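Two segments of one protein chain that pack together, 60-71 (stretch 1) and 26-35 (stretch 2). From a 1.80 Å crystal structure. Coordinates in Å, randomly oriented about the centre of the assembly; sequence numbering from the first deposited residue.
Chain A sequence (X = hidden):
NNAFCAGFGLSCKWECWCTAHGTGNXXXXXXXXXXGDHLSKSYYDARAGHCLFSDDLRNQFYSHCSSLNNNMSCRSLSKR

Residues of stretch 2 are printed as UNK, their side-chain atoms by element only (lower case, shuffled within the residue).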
ATOM      1  N   GLN A  60      -3.644  -4.940  14.888  1.00 21.80           N
ATOM      2  CA  GLN A  60      -3.897  -3.696  14.182  1.00 18.47           C
ATOM      3  C   GLN A  60      -3.084  -3.641  12.892  1.00 18.80           C
ATOM      4  O   GLN A  60      -3.628  -3.385  11.821  1.00 17.98           O
ATOM      5  CB  GLN A  60      -3.561  -2.480  15.060  1.00 21.05           C
ATOM      6  CG  GLN A  60      -4.472  -2.290  16.274  1.00 27.29           C
ATOM      7  CD  GLN A  60      -4.056  -3.124  17.501  1.00 27.29           C
ATOM      8  OE1 GLN A  60      -3.283  -4.077  17.400  1.00 26.41           O
ATOM      9  NE2 GLN A  60      -4.580  -2.751  18.665  1.00 34.17           N
ATOM     10  N   PHE A  61      -1.777  -3.876  12.988  1.00 17.93           N
ATOM     11  CA  PHE A  61      -0.937  -3.805  11.806  1.00 20.00           C
ATOM     12  C   PHE A  61      -1.410  -4.803  10.753  1.00 18.03           C
ATOM     13  O   PHE A  61      -1.415  -4.516   9.542  1.00 18.82           O
ATOM     14  CB  PHE A  61       0.534  -4.037  12.169  1.00 19.80           C
ATOM     15  CG  PHE A  61       1.464  -3.822  11.022  1.00 17.15           C
ATOM     16  CD1 PHE A  61       1.723  -2.546  10.566  1.00 13.56           C
ATOM     17  CD2 PHE A  61       2.070  -4.899  10.389  1.00 18.73           C
ATOM     18  CE1 PHE A  61       2.565  -2.331   9.500  1.00 18.24           C
ATOM     19  CE2 PHE A  61       2.908  -4.687   9.302  1.00 18.16           C
ATOM     20  CZ  PHE A  61       3.160  -3.410   8.868  1.00 17.92           C
ATOM     21  N   TYR A  62      -1.831  -5.973  11.218  1.00 17.50           N
ATOM     22  CA  TYR A  62      -2.336  -7.000  10.316  1.00 21.72           C
ATOM     23  C   TYR A  62      -3.522  -6.504   9.509  1.00 20.96           C
ATOM     24  O   TYR A  62      -3.673  -6.849   8.332  1.00 25.69           O
ATOM     25  CB  TYR A  62      -2.762  -8.257  11.074  1.00 21.47           C
ATOM     26  CG  TYR A  62      -3.417  -9.270  10.140  1.00 23.46           C
ATOM     27  CD1 TYR A  62      -2.649 -10.071   9.304  1.00 28.50           C
ATOM     28  CD2 TYR A  62      -4.797  -9.401  10.082  1.00 31.70           C
ATOM     29  CE1 TYR A  62      -3.247 -10.995   8.446  1.00 31.27           C
ATOM     30  CE2 TYR A  62      -5.398 -10.311   9.224  1.00 31.80           C
ATOM     31  CZ  TYR A  62      -4.616 -11.100   8.414  1.00 32.96           C
ATOM     32  OH  TYR A  62      -5.217 -12.000   7.571  1.00 41.74           O
ATOM     33  N   SER A  63      -4.388  -5.725  10.148  1.00 20.71           N
ATOM     34  CA  SER A  63      -5.590  -5.256   9.475  1.00 19.31           C
ATOM     35  C   SER A  63      -5.201  -4.340   8.334  1.00 20.09           C
ATOM     36  O   SER A  63      -5.880  -4.294   7.309  1.00 17.45           O
ATOM     37  CB  SER A  63      -6.534  -4.538  10.437  1.00 22.64           C
ATOM     38  OG  SER A  63      -6.142  -3.184  10.609  1.00 30.03           O
ATOM     39  N   HIS A  64      -4.095  -3.618   8.498  1.00 16.78           N
ATOM     40  CA  HIS A  64      -3.607  -2.764   7.427  1.00 19.40           C
ATOM     41  C   HIS A  64      -3.051  -3.600   6.270  1.00 19.33           C
ATOM     42  O   HIS A  64      -3.477  -3.428   5.120  1.00 17.29           O
ATOM     43  CB  HIS A  64      -2.573  -1.740   7.930  1.00 17.92           C
ATOM     44  CG  HIS A  64      -1.945  -0.946   6.830  1.00 15.51           C
ATOM     45  ND1 HIS A  64      -0.688  -1.230   6.324  1.00 15.94           N
ATOM     46  CD2 HIS A  64      -2.402   0.111   6.121  1.00 15.15           C
ATOM     47  CE1 HIS A  64      -0.409  -0.387   5.345  1.00 16.14           C
ATOM     48  NE2 HIS A  64      -1.434   0.441   5.205  1.00 21.79           N
ATOM     49  N   CYS A  65      -2.113  -4.505   6.557  1.00 19.02           N
ATOM     50  CA  CYS A  65      -1.562  -5.350   5.493  1.00 18.64           C
ATOM     51  C   CYS A  65      -2.690  -6.068   4.775  1.00 19.56           C
ATOM     52  O   CYS A  65      -2.710  -6.124   3.543  1.00 19.84           O
ATOM     53  CB  CYS A  65      -0.564  -6.376   6.040  1.00 18.62           C
ATOM     54  SG  CYS A  65       0.955  -5.626   6.652  1.00 16.41           S
ATOM     55  N   SER A  66      -3.624  -6.610   5.551  1.00 19.95           N
ATOM     56  CA  SER A  66      -4.757  -7.351   5.006  1.00 22.40           C
ATOM     57  C   SER A  66      -5.721  -6.490   4.178  1.00 24.64           C
ATOM     58  O   SER A  66      -6.297  -6.972   3.190  1.00 21.39           O
ATOM     59  CB  SER A  66      -5.509  -8.062   6.132  1.00 24.57           C
ATOM     60  OG  SER A  66      -6.720  -8.617   5.653  1.00 36.35           O
ATOM     61  N   SER A  67      -5.896  -5.227   4.570  1.00 19.91           N
ATOM     62  CA  SER A  67      -6.733  -4.300   3.800  1.00 22.06           C
ATOM     63  C   SER A  67      -6.176  -4.087   2.389  1.00 22.58           C
ATOM     64  O   SER A  67      -6.922  -3.775   1.438  1.00 21.80           O
ATOM     65  CB  SER A  67      -6.875  -2.948   4.515  1.00 15.88           C
ATOM     66  OG  SER A  67      -5.710  -2.124   4.387  1.00 19.98           O
ATOM     67  N   LEU A  68      -4.863  -4.268   2.257  1.00 17.72           N
ATOM     68  CA  LEU A  68      -4.172  -4.109   0.976  1.00 20.99           C
ATOM     69  C   LEU A  68      -3.941  -5.442   0.258  1.00 17.73           C
ATOM     70  O   LEU A  68      -3.107  -5.530  -0.638  1.00 19.24           O
ATOM     71  CB  LEU A  68      -2.831  -3.386   1.171  1.00 19.54           C
ATOM     72  CG  LEU A  68      -2.929  -1.915   1.563  1.00 21.21           C
ATOM     73  CD1 LEU A  68      -1.537  -1.359   1.863  1.00 20.63           C
ATOM     74  CD2 LEU A  68      -3.627  -1.111   0.464  1.00 20.23           C
ATOM     75  N   ASN A  69      -4.701  -6.456   0.657  1.00 17.14           N
ATOM     76  CA  ASN A  69      -4.619  -7.792   0.069  1.00 21.22           C
ATOM     77  C   ASN A  69      -3.278  -8.463   0.310  1.00 24.15           C
ATOM     78  O   ASN A  69      -2.847  -9.306  -0.479  1.00 22.50           O
ATOM     79  CB  ASN A  69      -4.920  -7.747  -1.431  1.00 21.52           C
ATOM     80  CG  ASN A  69      -5.543  -9.034  -1.935  1.00 22.77           C
ATOM     81  OD1 ASN A  69      -6.447  -9.592  -1.305  1.00 26.90           O
ATOM     82  ND2 ASN A  69      -5.052  -9.521  -3.063  1.00 27.28           N
ATOM     83  N   ASN A  70      -2.617  -8.101   1.405  1.00 19.95           N
ATOM     84  CA  ASN A  70      -1.305  -8.671   1.697  1.00 21.77           C
ATOM     85  C   ASN A  70      -1.318  -9.591   2.913  1.00 24.97           C
ATOM     86  O   ASN A  70      -2.286  -9.637   3.672  1.00 20.99           O
ATOM     87  CB  ASN A  70      -0.266  -7.574   1.928  1.00 21.71           C
ATOM     88  CG  ASN A  70      -0.057  -6.700   0.723  1.00 22.26           C
ATOM     89  OD1 ASN A  70      -0.053  -7.173  -0.412  1.00 21.19           O
ATOM     90  ND2 ASN A  70       0.122  -5.410   0.959  1.00 18.78           N
ATOM     91  N   ASN A  71      -0.225 -10.321   3.091  1.00 24.53           N
ATOM     92  CA  ASN A  71      -0.018 -11.072   4.323  1.00 27.34           C
ATOM     93  C   ASN A  71       0.854 -10.262   5.282  1.00 25.40           C
ATOM     94  O   ASN A  71       1.285  -9.150   4.953  1.00 26.15           O
ATOM     95  CB  ASN A  71       0.630 -12.428   4.028  1.00 26.09           C
ATOM     96  CG  ASN A  71      -0.257 -13.329   3.160  1.00 32.56           C
ATOM     97  OD1 ASN A  71       0.223 -13.975   2.226  1.00 35.59           O
ATOM     98  ND2 ASN A  71      -1.554 -13.368   3.468  1.00 26.15           N
ATOM     99  N   UNK A  26       8.667  -8.689   0.391  1.00 28.40           N
ATOM    100  CA  UNK A  26       8.373  -7.607   1.317  1.00 30.95           C
ATOM    101  C   UNK A  26       7.853  -6.383   0.559  1.00 24.01           C
ATOM    102  O   UNK A  26       8.333  -6.067  -0.527  1.00 28.97           O
ATOM    103  c   UNK A  26      11.236  -8.019   3.932  1.00 32.44           C
ATOM    104  c   UNK A  26      10.206  -8.435   2.884  1.00 28.77           C
ATOM    105  c   UNK A  26       9.623  -7.252   2.132  1.00 31.72           C
ATOM    106  o   UNK A  26      11.418  -6.799   4.145  1.00 27.66           O
ATOM    107  o   UNK A  26      11.874  -8.912   4.527  1.00 37.10           O
ATOM    108  N   UNK A  27       6.863  -5.698   1.127  1.00 25.12           N
ATOM    109  CA  UNK A  27       6.312  -4.511   0.478  1.00 23.77           C
ATOM    110  C   UNK A  27       6.467  -3.274   1.357  1.00 27.75           C
ATOM    111  O   UNK A  27       5.559  -2.917   2.122  1.00 23.51           O
ATOM    112  c   UNK A  27       4.843  -4.736   0.117  1.00 22.62           C
ATOM    113  c   UNK A  27       3.191  -6.432  -0.764  1.00 22.91           C
ATOM    114  c   UNK A  27       4.995  -5.478  -2.254  1.00 27.78           C
ATOM    115  c   UNK A  27       4.628  -5.914  -0.839  1.00 22.64           C
ATOM    116  N   UNK A  28       7.610  -2.606   1.220  1.00 25.31           N
ATOM    117  CA  UNK A  28       7.972  -1.515   2.114  1.00 27.70           C
ATOM    118  C   UNK A  28       6.989  -0.344   2.075  1.00 25.34           C
ATOM    119  O   UNK A  28       6.702   0.251   3.111  1.00 20.67           O
ATOM    120  n   UNK A  28      12.021  -0.692   0.812  1.00 46.18           N
ATOM    121  n   UNK A  28      13.627  -1.768   2.067  1.00 40.23           N
ATOM    122  c   UNK A  28       9.407  -1.034   1.854  1.00 27.99           C
ATOM    123  c   UNK A  28      12.756  -0.775   1.918  1.00 45.59           C
ATOM    124  n   UNK A  28      12.631   0.139   2.873  1.00 43.08           N
ATOM    125  c   UNK A  28      11.033   0.354   0.550  1.00 37.66           C
ATOM    126  c   UNK A  28       9.608  -0.202   0.602  1.00 29.58           C
ATOM    127  N   UNK A  29       6.467  -0.025   0.895  1.00 25.37           N
ATOM    128  CA  UNK A  29       5.494   1.061   0.776  1.00 23.44           C
ATOM    129  C   UNK A  29       4.217   0.773   1.555  1.00 19.58           C
ATOM    130  O   UNK A  29       3.606   1.679   2.115  1.00 23.38           O
ATOM    131  c   UNK A  29       8.183   3.491  -2.825  1.00 39.08           C
ATOM    132  c   UNK A  29       6.228   3.469  -1.438  1.00 33.49           C
ATOM    133  c   UNK A  29       8.190   2.112  -2.833  1.00 35.46           C
ATOM    134  c   UNK A  29       7.206   4.175  -2.128  1.00 41.42           C
ATOM    135  c   UNK A  29       7.205   1.419  -2.140  1.00 30.71           C
ATOM    136  c   UNK A  29       6.213   2.086  -1.436  1.00 29.70           C
ATOM    137  c   UNK A  29       5.147   1.323  -0.688  1.00 24.79           C
ATOM    138  o   UNK A  29       9.153   4.190  -3.515  1.00 41.74           O
ATOM    139  N   UNK A  30       3.806  -0.486   1.571  1.00 18.55           N
ATOM    140  CA  UNK A  30       2.611  -0.885   2.300  1.00 18.17           C
ATOM    141  C   UNK A  30       2.896  -0.882   3.807  1.00 20.64           C
ATOM    142  O   UNK A  30       2.080  -0.432   4.614  1.00 15.95           O
ATOM    143  c   UNK A  30       2.161  -2.253   1.860  1.00 19.49           C
ATOM    144  N   UNK A  31       4.070  -1.379   4.177  1.00 19.96           N
ATOM    145  CA  UNK A  31       4.502  -1.346   5.575  1.00 18.98           C
ATOM    146  C   UNK A  31       4.589   0.073   6.074  1.00 18.40           C
ATOM    147  O   UNK A  31       4.052   0.387   7.131  1.00 22.08           O
ATOM    148  c   UNK A  31       6.282  -1.943   7.266  1.00 18.41           C
ATOM    149  o   UNK A  31       5.805  -3.387   5.400  1.00 21.40           O
ATOM    150  c   UNK A  31       5.882  -2.016   5.786  1.00 20.45           C
ATOM    151  N   UNK A  32       5.280   0.930   5.324  1.00 16.76           N
ATOM    152  CA  UNK A  32       5.424   2.336   5.687  1.00 21.38           C
ATOM    153  C   UNK A  32       4.087   2.995   5.971  1.00 19.62           C
ATOM    154  O   UNK A  32       3.968   3.748   6.924  1.00 17.05           O
ATOM    155  c   UNK A  32       6.156   3.105   4.598  1.00 19.31           C
ATOM    156  N   UNK A  33       3.102   2.734   5.114  1.00 18.37           N
ATOM    157  CA  UNK A  33       1.777   3.344   5.252  1.00 20.41           C
ATOM    158  C   UNK A  33       1.029   2.917   6.505  1.00 17.46           C
ATOM    159  O   UNK A  33       0.033   3.549   6.898  1.00 17.27           O
ATOM    160  c   UNK A  33       0.928   3.051   4.000  1.00 14.97           C
ATOM    161  N   UNK A  34       1.487   1.821   7.109  1.00 15.19           N
ATOM    162  CA  UNK A  34       0.927   1.300   8.341  1.00 16.81           C
ATOM    163  C   UNK A  34       1.828   1.511   9.549  1.00 15.12           C
ATOM    164  O   UNK A  34       1.625   0.886  10.576  1.00 16.08           O
ATOM    165  N   UNK A  35       2.785   2.423   9.446  1.00 15.72           N
ATOM    166  CA  UNK A  35       3.787   2.603  10.504  1.00 18.08           C
ATOM    167  C   UNK A  35       4.171   4.068  10.754  1.00 19.69           C
ATOM    168  O   UNK A  35       3.779   4.974  10.014  1.00 20.43           O
ATOM    169  c   UNK A  35       5.056   1.826  10.137  1.00 16.37           C
ATOM    170  s   UNK A  35       6.039   1.322  11.584  1.00 17.13           S
TER

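Position 26 has five side-chain atoms, three carbons in a row, the third carrying two oxygens. They reach nothing on stretch 1. That is a carboxylate on a two-carbon arm, and the residue is Glu26.

Position 27 has four carbons, forked at the second. Its CB points toward stretch 1, and one end carbon lies 3.3 Å from OD1 of Asn70. A fork there marks leucine, so this is Leu27, and the end carbon is its CD1. It sits at the N-cap position, right before the helix 28-33.

Position 28 carries three carbons, a nitrogen, and then a carbon bearing two more nitrogens. The chain is exposed and out of reach of stretch 1. This is a guanidinium group, hence Arg28.

Position 29 has one carbon followed by a ring of six carbons that bears one oxygen. It too stays clear of stretch 1. A phenol ring means Tyr29.

Position 30 has a single side-chain carbon, CB. It lies 3.8 Å from CD1 of Leu68 and 3.9 Å from ND2 of Asn70. One carbon alone is alanine, Ala30. The residue is buried, and its small side chain points sideways, with Leu68 and Asn70 both packed close to it.

Position 31 has one carbon carrying an oxygen and a second carbon. CB points away from stretch 1, yet the outer carbon still comes within 3.8 Å of CZ of Phe61. This branching at CB, with one hydroxyl and one methyl, gives Thr31, and the methyl is CG2. Within its own stretch, backbone N of Thr31 donates to O of Leu27 at 3.0 Å, part of the first turn of the helix.

Position 32 has one carbon, which points away from stretch 1 and touches nothing there. It is Ala32.

Position 33 also has one carbon. It lies against the imidazole of His64. The residue is Ala33.

Position 34 has no side-chain atoms at all. Its CA lies over the face of the His64 ring, 3.7 Å from the ring centroid, in a CH-pi contact. Its O lies 3.4 Å from CD1 of Phe61, at the edge of that ring. With no side chain, it is Gly34. An ideal CB here would point toward stretch 1, run into the His64 ring and fall 3.2 Å from CE1 of Phe61, which is tight.

Position 35 has one carbon and then a sulfur. It is Cys35, which is covalently bonded to a group elsewhere in the structure.

The two helices run at 136° between their N-to-C directions, with axes 9.7 Å apart at closest approach. The contact is modest, burying 369 Å² in total, and no clear hydrogen bond crosses it. His64 and Gly34 are nearest in backbone register, their CA atoms 6.2 Å apart, and the bare glycine lets the imidazole lie against the main chain. Phe61 adds its ring beside Thr31 and Gly34. Further along, Leu68 and Asn70 cover Ala30, and Asn70 also meets Leu27.

Stretch 2 (26-35) ELRYATAAGC
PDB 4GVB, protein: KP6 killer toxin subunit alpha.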